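Local coordinates for envelopment polyprotein (Bovine Schmallenberg virus BH80/Germany/2011, PDB 7A56), which is the precursor of the envelope glycoproteins, among them Gc, a class II membrane fusion protein of virus entry, here in its postfusion form, at residues A[89-94]-A[345-350]. Sequence-based numbering, arbitrary orientation.
Sequences INIAMP and FDYNAY
Asn90 and Asn348 pair twice, through backbone and side chain. Asn90 N gives a nearly straight hydrogen bond to Asn348 O at 2.8 Å. Asn348 N returns one to Asn90 O. Between the side chains, Asn90 ND2 reaches Asn348 OD1 at 3.1 Å. The acceptor lies in the amide plane of Asn90 and the donor in that of Asn348, although the two planes are turned 70° apart. Asn348 CG sits between its own N and C (chi1 70°), on the side of Asn90, and OD1 is turned to ND2. Ser98 OG is a second partner of Asn90 ND2. Two residues further along, Ala92 and Asp346 form the next hydrogen-bonded pair. Ala92 N to Asp346 O and Asp346 N to Ala92 O are both 2.9 Å.

Ile89, Ile91, Tyr347 and Ala349 share the opposite face, which is largely apolar. Ile91 CD1 meets the ring edge of Tyr347 in plane, 3.4 Å from its CD1, and the two side chains lie alongside each other. Ile89 CG2 packs on Tyr347 CB. Tyr347 OH is hydrogen-bonded with Ser73 O and Leu342 N. Phe345, just before strand 346-350, has its CD1 4.1 Å from Ile91 CG2. Pro94, just past the end of strand 86-92, has its CA 3.4 Å from Asp346 OD2, which also accepts a hydrogen bond from Asn95 N.

Strand 346-350 runs antiparallel along strand 86-92, their local axes 155° apart. Strand 98-134 pairs with the other edge of strand 86-92. Ile89 and Ile91 pack against strand 335-343, which belongs to a second sheet. Phe345 and Met93 rest on helix 23-40.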
loop_
_atom_site.group_PDB
_atom_site.type_symbol
_atom_site.label_atom_id
_atom_site.label_comp_id
_atom_site.label_asym_id
_atom_site.label_seq_id
_atom_site.Cartn_x
_atom_site.Cartn_y
_atom_site.Cartn_z
ATOM N N ILE A 89 7.865 31.769 -14.836
ATOM C CA ILE A 89 7.115 33.015 -14.632
ATOM C C ILE A 89 7.914 34.126 -15.245
ATOM O O ILE A 89 9.054 34.370 -14.840
ATOM C CB ILE A 89 6.832 33.338 -13.159
ATOM C CG1 ILE A 89 6.087 32.184 -12.489
ATOM C CG2 ILE A 89 6.014 34.681 -13.026
ATOM C CD1 ILE A 89 4.595 32.175 -12.798
ATOM N N ASN A 90 7.298 34.843 -16.181
ATOM C CA ASN A 90 7.878 36.043 -16.760
ATOM C C ASN A 90 7.438 37.302 -15.998
ATOM O O ASN A 90 6.257 37.469 -15.656
ATOM C CB ASN A 90 7.474 36.107 -18.227
ATOM C CG ASN A 90 8.003 37.328 -18.921
ATOM O OD1 ASN A 90 9.222 37.525 -19.019
ATOM N ND2 ASN A 90 7.094 38.143 -19.445
ATOM N N ILE A 91 8.425 38.130 -15.656
ATOM C CA ILE A 91 8.249 39.390 -14.952
ATOM C C ILE A 91 8.360 40.504 -15.986
ATOM O O ILE A 91 9.379 40.587 -16.709
ATOM C CB ILE A 91 9.315 39.585 -13.860
ATOM C CG1 ILE A 91 9.549 38.278 -13.050
ATOM C CG2 ILE A 91 8.892 40.745 -12.977
ATOM C CD1 ILE A 91 8.272 37.823 -12.382
ATOM N N ALA A 92 7.362 41.397 -15.983
ATOM C CA ALA A 92 7.303 42.497 -16.937
ATOM C C ALA A 92 6.883 43.793 -16.252
ATOM O O ALA A 92 6.153 43.793 -15.253
ATOM C CB ALA A 92 6.313 42.165 -18.072
ATOM N N MET A 93 7.356 44.907 -16.808
ATOM C CA MET A 93 6.808 46.220 -16.466
ATOM C C MET A 93 5.300 46.238 -16.671
ATOM O O MET A 93 4.802 45.578 -17.594
ATOM C CB MET A 93 7.460 47.288 -17.337
ATOM C CG MET A 93 8.938 47.437 -17.115
ATOM S SD MET A 93 9.323 48.026 -15.448
ATOM C CE MET A 93 8.927 49.781 -15.649
ATOM N N PRO A 94 4.548 46.956 -15.831
ATOM C CA PRO A 94 3.094 47.078 -16.032
ATOM C C PRO A 94 2.780 47.664 -17.399
ATOM O O PRO A 94 3.344 48.690 -17.788
ATOM C CB PRO A 94 2.658 48.028 -14.913
ATOM C CG PRO A 94 3.733 47.949 -13.919
ATOM C CD PRO A 94 4.994 47.714 -14.654
ATOM N N PHE A 345 4.379 45.023 -10.821
ATOM C CA PHE A 345 4.750 44.285 -12.015
ATOM C C PHE A 345 3.554 43.538 -12.589
ATOM O O PHE A 345 2.537 43.341 -11.921
ATOM C CB PHE A 345 5.897 43.316 -11.694
ATOM C CG PHE A 345 7.111 44.025 -11.235
ATOM C CD1 PHE A 345 7.938 44.645 -12.146
ATOM C CD2 PHE A 345 7.387 44.140 -9.903
ATOM C CE1 PHE A 345 9.048 45.326 -11.741
ATOM C CE2 PHE A 345 8.506 44.840 -9.486
ATOM C CZ PHE A 345 9.345 45.411 -10.409
ATOM N N ASP A 346 3.689 43.157 -13.858
ATOM C CA ASP A 346 2.832 42.153 -14.477
ATOM C C ASP A 346 3.579 40.826 -14.509
ATOM O O ASP A 346 4.795 40.778 -14.713
ATOM C CB ASP A 346 2.449 42.507 -15.911
ATOM C CG ASP A 346 1.535 43.749 -16.013
ATOM O OD1 ASP A 346 0.862 44.154 -15.023
ATOM O OD2 ASP A 346 1.493 44.298 -17.139
ATOM N N TYR A 347 2.838 39.749 -14.346
ATOM C CA TYR A 347 3.437 38.429 -14.334
ATOM C C TYR A 347 2.681 37.484 -15.265
ATOM O O TYR A 347 1.445 37.491 -15.297
ATOM C CB TYR A 347 3.375 37.858 -12.946
ATOM C CG TYR A 347 3.819 38.737 -11.818
ATOM C CD1 TYR A 347 5.153 38.741 -11.395
ATOM C CD2 TYR A 347 2.889 39.462 -11.068
ATOM C CE1 TYR A 347 5.563 39.498 -10.282
ATOM C CE2 TYR A 347 3.302 40.257 -9.987
ATOM C CZ TYR A 347 4.631 40.275 -9.613
ATOM O OH TYR A 347 5.014 40.992 -8.526
ATOM N N ASN A 348 3.397 36.639 -15.997
ATOM C CA ASN A 348 2.663 35.586 -16.676
ATOM C C ASN A 348 3.462 34.278 -16.731
ATOM O O ASN A 348 4.671 34.273 -16.950
ATOM C CB ASN A 348 2.286 35.993 -18.087
ATOM C CG ASN A 348 3.473 36.068 -18.991
ATOM O OD1 ASN A 348 4.242 37.023 -18.927
ATOM N ND2 ASN A 348 3.659 35.046 -19.831
ATOM N N ALA A 349 2.742 33.175 -16.680
ATOM C CA ALA A 349 3.379 31.859 -16.765
ATOM C C ALA A 349 3.854 31.577 -18.186
ATOM O O ALA A 349 3.289 32.080 -19.167
ATOM C CB ALA A 349 2.388 30.781 -16.320
ATOM N N TYR A 350 4.875 30.718 -18.300
ATOM C CA TYR A 350 5.305 30.237 -19.606
ATOM C C TYR A 350 5.954 28.865 -19.442
ATOM O O TYR A 350 6.317 28.442 -18.327
ATOM C CB TYR A 350 6.280 31.211 -20.316
ATOM C CG TYR A 350 7.656 31.211 -19.701
ATOM C CD1 TYR A 350 7.963 32.098 -18.608
ATOM C CD2 TYR A 350 8.643 30.329 -20.169
ATOM C CE1 TYR A 350 9.221 32.073 -18.020
ATOM C CE2 TYR A 350 9.886 30.280 -19.601
ATOM C CZ TYR A 350 10.174 31.130 -18.520
ATOM O OH TYR A 350 11.423 31.049 -17.962
#